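Local coordinates for protein transcriptional anti-antiactivator ExsC (PDB 3KXY) that binds and inhibits the antiactivator ExsD, thereby allowing ExsA-driven transcription of the type III secretion system in Pseudomonas aeruginosa, at residues J[3-17]-J[103-115]. The protein carries 2 engineered substitutions. Sequence-based numbering, arbitrary orientation.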
loop_
_atom_site.group_PDB
_atom_site.type_symbol
_atom_site.label_atom_id
_atom_site.label_comp_id
_atom_site.label_asym_id
_atom_site.label_seq_id
_atom_site.Cartn_x
_atom_site.Cartn_y
_atom_site.Cartn_z
ATOM N N LEU J 3 13.587 17.113 -6.082
ATOM C CA LEU J 3 12.528 16.197 -6.495
ATOM C C LEU J 3 11.211 16.923 -6.758
ATOM O O LEU J 3 10.517 16.631 -7.733
ATOM C CB LEU J 3 12.324 15.101 -5.444
ATOM C CG LEU J 3 11.241 14.065 -5.752
ATOM C CD1 LEU J 3 11.484 13.410 -7.105
ATOM C CD2 LEU J 3 11.171 13.017 -4.653
ATOM N N THR J 4 10.873 17.867 -5.885
ATOM C CA THR J 4 9.628 18.618 -6.009
ATOM C C THR J 4 9.473 19.250 -7.391
ATOM O O THR J 4 8.416 19.145 -8.012
ATOM C CB THR J 4 9.521 19.717 -4.933
ATOM O OG1 THR J 4 9.342 19.110 -3.648
ATOM C CG2 THR J 4 8.340 20.633 -5.217
ATOM N N SER J 5 10.527 19.902 -7.868
ATOM C CA SER J 5 10.486 20.566 -9.166
ATOM C C SER J 5 10.471 19.554 -10.308
ATOM O O SER J 5 9.933 19.823 -11.383
ATOM C CB SER J 5 11.663 21.531 -9.318
ATOM O OG SER J 5 12.894 20.873 -9.083
ATOM N N LYS J 6 11.062 18.389 -10.067
ATOM C CA LYS J 6 11.078 17.324 -11.060
ATOM C C LYS J 6 9.654 16.828 -11.294
ATOM O O LYS J 6 9.262 16.546 -12.428
ATOM C CB LYS J 6 11.980 16.177 -10.599
ATOM C CG LYS J 6 12.532 15.303 -11.720
ATOM C CD LYS J 6 11.459 14.417 -12.337
ATOM C CE LYS J 6 12.028 13.562 -13.460
ATOM N NZ LYS J 6 10.985 12.711 -14.099
ATOM N N VAL J 7 8.882 16.733 -10.216
ATOM C CA VAL J 7 7.492 16.299 -10.305
ATOM C C VAL J 7 6.598 17.422 -10.829
ATOM O O VAL J 7 5.684 17.183 -11.617
ATOM C CB VAL J 7 6.960 15.801 -8.945
ATOM C CG1 VAL J 7 5.487 15.444 -9.043
ATOM C CG2 VAL J 7 7.767 14.603 -8.471
ATOM N N ASN J 8 6.868 18.646 -10.388
ATOM C CA ASN J 8 6.147 19.810 -10.890
ATOM C C ASN J 8 6.281 19.929 -12.402
ATOM O O ASN J 8 5.385 20.430 -13.078
ATOM C CB ASN J 8 6.649 21.088 -10.214
ATOM C CG ASN J 8 6.119 21.250 -8.805
ATOM O OD1 ASN J 8 5.043 20.752 -8.472
ATOM N ND2 ASN J 8 6.869 21.957 -7.968
ATOM N N ARG J 9 7.413 19.467 -12.922
ATOM C CA ARG J 9 7.667 19.473 -14.358
ATOM C C ARG J 9 6.770 18.453 -15.047
ATOM O O ARG J 9 6.282 18.681 -16.152
ATOM C CB ARG J 9 9.138 19.149 -14.633
ATOM C CG ARG J 9 9.558 19.294 -16.086
ATOM C CD ARG J 9 9.240 20.684 -16.611
ATOM N NE ARG J 9 10.014 21.016 -17.805
ATOM C CZ ARG J 9 9.775 20.519 -19.013
ATOM N NH1 ARG J 9 8.788 19.652 -19.193
ATOM N NH2 ARG J 9 10.528 20.883 -20.041
ATOM N N LEU J 10 6.559 17.326 -14.377
ATOM C CA LEU J 10 5.726 16.257 -14.908
ATOM C C LEU J 10 4.251 16.647 -14.867
ATOM O O LEU J 10 3.492 16.332 -15.783
ATOM C CB LEU J 10 5.963 14.963 -14.124
ATOM C CG LEU J 10 5.243 13.691 -14.583
ATOM C CD1 LEU J 10 5.993 12.459 -14.104
ATOM C CD2 LEU J 10 3.802 13.665 -14.098
ATOM N N LEU J 11 3.852 17.337 -13.803
ATOM C CA LEU J 11 2.466 17.760 -13.648
ATOM C C LEU J 11 2.115 18.907 -14.593
ATOM O O LEU J 11 0.957 19.079 -14.971
ATOM C CB LEU J 11 2.185 18.153 -12.196
ATOM C CG LEU J 11 2.241 17.006 -11.184
ATOM C CD1 LEU J 11 2.169 17.533 -9.758
ATOM C CD2 LEU J 11 1.128 16.001 -11.447
ATOM N N ALA J 12 3.120 19.690 -14.974
ATOM C CA ALA J 12 2.915 20.778 -15.922
ATOM C C ALA J 12 2.670 20.218 -17.320
ATOM O O ALA J 12 1.802 20.700 -18.049
ATOM C CB ALA J 12 4.111 21.716 -15.928
ATOM N N GLU J 13 3.444 19.200 -17.685
ATOM C CA GLU J 13 3.291 18.547 -18.978
ATOM C C GLU J 13 1.975 17.779 -19.038
ATOM O O GLU J 13 1.296 17.773 -20.065
ATOM C CB GLU J 13 4.466 17.609 -19.252
ATOM C CG GLU J 13 4.415 16.936 -20.614
ATOM C CD GLU J 13 5.620 16.059 -20.876
ATOM O OE1 GLU J 13 6.481 15.950 -19.979
ATOM O OE2 GLU J 13 5.707 15.478 -21.979
ATOM N N PHE J 14 1.621 17.133 -17.931
ATOM C CA PHE J 14 0.365 16.402 -17.831
ATOM C C PHE J 14 -0.823 17.343 -17.987
ATOM O O PHE J 14 -1.814 17.005 -18.632
ATOM C CB PHE J 14 0.279 15.674 -16.491
ATOM C CG PHE J 14 -1.066 15.058 -16.218
ATOM C CD1 PHE J 14 -1.497 13.956 -16.935
ATOM C CD2 PHE J 14 -1.892 15.575 -15.234
ATOM C CE1 PHE J 14 -2.730 13.386 -16.683
ATOM C CE2 PHE J 14 -3.128 15.006 -14.976
ATOM C CZ PHE J 14 -3.547 13.911 -15.702
ATOM N N ALA J 15 -0.717 18.523 -17.386
ATOM C CA ALA J 15 -1.766 19.526 -17.491
ATOM C C ALA J 15 -1.961 19.939 -18.944
ATOM O O ALA J 15 -3.082 19.963 -19.449
ATOM C CB ALA J 15 -1.429 20.734 -16.638
ATOM N N GLY J 16 -0.860 20.260 -19.613
ATOM C CA GLY J 16 -0.911 20.665 -21.004
ATOM C C GLY J 16 -1.616 19.654 -21.888
ATOM O O GLY J 16 -2.223 20.013 -22.897
ATOM N N ARG J 17 -1.542 18.384 -21.506
ATOM C CA ARG J 17 -2.132 17.317 -22.305
ATOM C C ARG J 17 -3.645 17.237 -22.143
ATOM O O ARG J 17 -4.365 16.987 -23.110
ATOM C CB ARG J 17 -1.511 15.965 -21.950
ATOM C CG ARG J 17 -0.001 15.912 -22.088
ATOM C CD ARG J 17 0.486 14.477 -22.116
ATOM N NE ARG J 17 0.127 13.826 -23.371
ATOM C CZ ARG J 17 0.116 12.511 -23.554
ATOM N NH1 ARG J 17 0.435 11.699 -22.556
ATOM N NH2 ARG J 17 -0.222 12.008 -24.733
ATOM N N ALA J 103 10.144 7.049 -7.192
ATOM C CA ALA J 103 10.785 8.128 -7.935
ATOM C C ALA J 103 11.669 7.597 -9.061
ATOM O O ALA J 103 12.020 8.333 -9.983
ATOM C CB ALA J 103 11.594 9.007 -6.995
ATOM N N ALA J 104 12.021 6.318 -8.982
ATOM C CA ALA J 104 12.892 5.696 -9.975
ATOM C C ALA J 104 12.154 5.383 -11.275
ATOM O O ALA J 104 12.755 5.361 -12.349
ATOM C CB ALA J 104 13.526 4.432 -9.407
ATOM N N GLN J 105 10.851 5.137 -11.170
ATOM C CA GLN J 105 10.036 4.815 -12.338
ATOM C C GLN J 105 9.028 5.918 -12.643
ATOM O O GLN J 105 8.162 5.755 -13.504
ATOM C CB GLN J 105 9.309 3.481 -12.144
ATOM C CG GLN J 105 10.224 2.265 -12.079
ATOM C CD GLN J 105 10.922 2.127 -10.739
ATOM O OE1 GLN J 105 10.452 2.642 -9.725
ATOM N NE2 GLN J 105 12.046 1.419 -10.728
ATOM N N LEU J 106 9.145 7.037 -11.938
ATOM C CA LEU J 106 8.220 8.152 -12.116
ATOM C C LEU J 106 8.443 8.882 -13.437
ATOM O O LEU J 106 9.325 9.734 -13.550
ATOM C CB LEU J 106 8.328 9.137 -10.950
ATOM C CG LEU J 106 7.440 10.378 -11.048
ATOM C CD1 LEU J 106 5.978 9.979 -11.164
ATOM C CD2 LEU J 106 7.655 11.296 -9.856
ATOM N N THR J 107 7.637 8.540 -14.434
ATOM C CA THR J 107 7.665 9.230 -15.714
ATOM C C THR J 107 6.252 9.681 -16.055
ATOM O O THR J 107 5.301 9.322 -15.362
ATOM C CB THR J 107 8.195 8.322 -16.840
ATOM O OG1 THR J 107 7.300 7.220 -17.036
ATOM C CG2 THR J 107 9.577 7.791 -16.493
ATOM N N LEU J 108 6.115 10.473 -17.113
ATOM C CA LEU J 108 4.796 10.909 -17.550
ATOM C C LEU J 108 3.942 9.707 -17.939
ATOM O O LEU J 108 2.811 9.563 -17.476
ATOM C CB LEU J 108 4.905 11.880 -18.727
ATOM C CG LEU J 108 3.581 12.322 -19.354
ATOM C CD1 LEU J 108 2.676 12.974 -18.317
ATOM C CD2 LEU J 108 3.833 13.264 -20.518
ATOM N N GLU J 109 4.499 8.847 -18.786
ATOM C CA GLU J 109 3.794 7.661 -19.260
ATOM C C GLU J 109 3.312 6.793 -18.104
ATOM O O GLU J 109 2.178 6.313 -18.103
ATOM C CB GLU J 109 4.697 6.842 -20.184
ATOM C CG GLU J 109 4.087 5.535 -20.658
ATOM C CD GLU J 109 5.016 4.761 -21.571
ATOM O OE1 GLU J 109 6.105 5.284 -21.890
ATOM O OE2 GLU J 109 4.660 3.633 -21.968
ATOM N N CYS J 110 4.182 6.599 -17.120
ATOM C CA CYS J 110 3.864 5.770 -15.964
ATOM C C CYS J 110 2.818 6.435 -15.070
ATOM O O CYS J 110 1.945 5.766 -14.518
ATOM C CB CYS J 110 5.135 5.468 -15.167
ATOM S SG CYS J 110 4.887 4.387 -13.746
ATOM N N PHE J 111 2.911 7.756 -14.935
ATOM C CA PHE J 111 1.974 8.515 -14.112
ATOM C C PHE J 111 0.554 8.448 -14.663
ATOM O O PHE J 111 -0.402 8.226 -13.917
ATOM C CB PHE J 111 2.416 9.975 -13.995
ATOM C CG PHE J 111 1.398 10.864 -13.337
ATOM C CD1 PHE J 111 1.268 10.890 -11.960
ATOM C CD2 PHE J 111 0.572 11.677 -14.097
ATOM C CE1 PHE J 111 0.332 11.705 -11.353
ATOM C CE2 PHE J 111 -0.366 12.496 -13.495
ATOM C CZ PHE J 111 -0.486 12.509 -12.122
ATOM N N GLU J 112 0.420 8.648 -15.970
ATOM C CA GLU J 112 -0.886 8.605 -16.617
ATOM C C GLU J 112 -1.476 7.200 -16.571
ATOM O O GLU J 112 -2.679 7.030 -16.374
ATOM C CB GLU J 112 -0.791 9.096 -18.064
ATOM C CG GLU J 112 -0.491 10.582 -18.199
ATOM C CD GLU J 112 -0.590 11.070 -19.631
ATOM O OE1 GLU J 112 -0.929 10.253 -20.514
ATOM O OE2 GLU J 112 -0.333 12.267 -19.876
ATOM N N ALA J 113 -0.624 6.197 -16.750
ATOM C CA ALA J 113 -1.064 4.807 -16.737
ATOM C C ALA J 113 -1.556 4.398 -15.351
ATOM O O ALA J 113 -2.587 3.736 -15.220
ATOM C CB ALA J 113 0.059 3.893 -17.192
ATOM N N THR J 114 -0.811 4.796 -14.325
ATOM C CA THR J 114 -1.160 4.477 -12.947
ATOM C C THR J 114 -2.442 5.189 -12.527
ATOM O O THR J 114 -3.249 4.644 -11.770
ATOM C CB THR J 114 -0.024 4.862 -11.982
ATOM O OG1 THR J 114 1.172 4.164 -12.347
ATOM C CG2 THR J 114 -0.395 4.511 -10.550
ATOM N N LEU J 115 -2.626 6.407 -13.022
ATOM C CA LEU J 115 -3.816 7.186 -12.709
ATOM C C LEU J 115 -5.046 6.604 -13.401
ATOM O O LEU J 115 -6.105 6.463 -12.787
ATOM C CB LEU J 115 -3.620 8.647 -13.111
ATOM C CG LEU J 115 -4.758 9.610 -12.771
ATOM C CD1 LEU J 115 -5.014 9.627 -11.272
ATOM C CD2 LEU J 115 -4.447 11.009 -13.283
#
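The N-terminal helix and the start of the C-terminal helix of a CesT-type chaperone fold meet here, F14 packing on F111, L10 on L106 and F111, and L108 on E13, F14 and R17. The axes of helix 3-17 and helix 108-115 cross at -66°, 10.5 Å apart at their closest. F111 turns its edge to F14: CE2 stands over the centre of the F14 ring in a T-shaped pair with centroids 5.1 Å apart and planes at 83°. One face of F111 is covered in turn by L10, whose CD2 lies 4.1 Å from the ring centroid in a CH-pi contact. The other branch of L10, CD1, reaches past L106 to the backbone of T107 at the helix start, where T107 OG1 caps the helix by accepting from C110 N at 3.2 Å.

The packing is knobs-into-holes in both directions: F14 enters the hole formed by L108, F111, E112 and L115, and L108 that formed by L10, E13, F14 and R17. E112, with CG anti to its carbonyl carbon (chi1 -69°), brings OE2 to the edge of the F14 ring, near its plane, and into a salt bridge in which R17 NH1 lies 2.8 Å from E112 OE2; the hydrogen bond is weak and bent. Toward the start of helix 3-17, V7 CG2 meets L106 CD2 at 3.6 Å, the side chains crossing nearly at right angles.

L3, L11 and L115 touch strand 39-46, and F111 touches strand 51-60. Aromatic side chains of another protein's chain meet the F14 ring and pack on E112 and L115. Terminal helices packed on each other beside an antiparallel sheet are consistent with the alpha/beta fold of class I type III secretion chaperones.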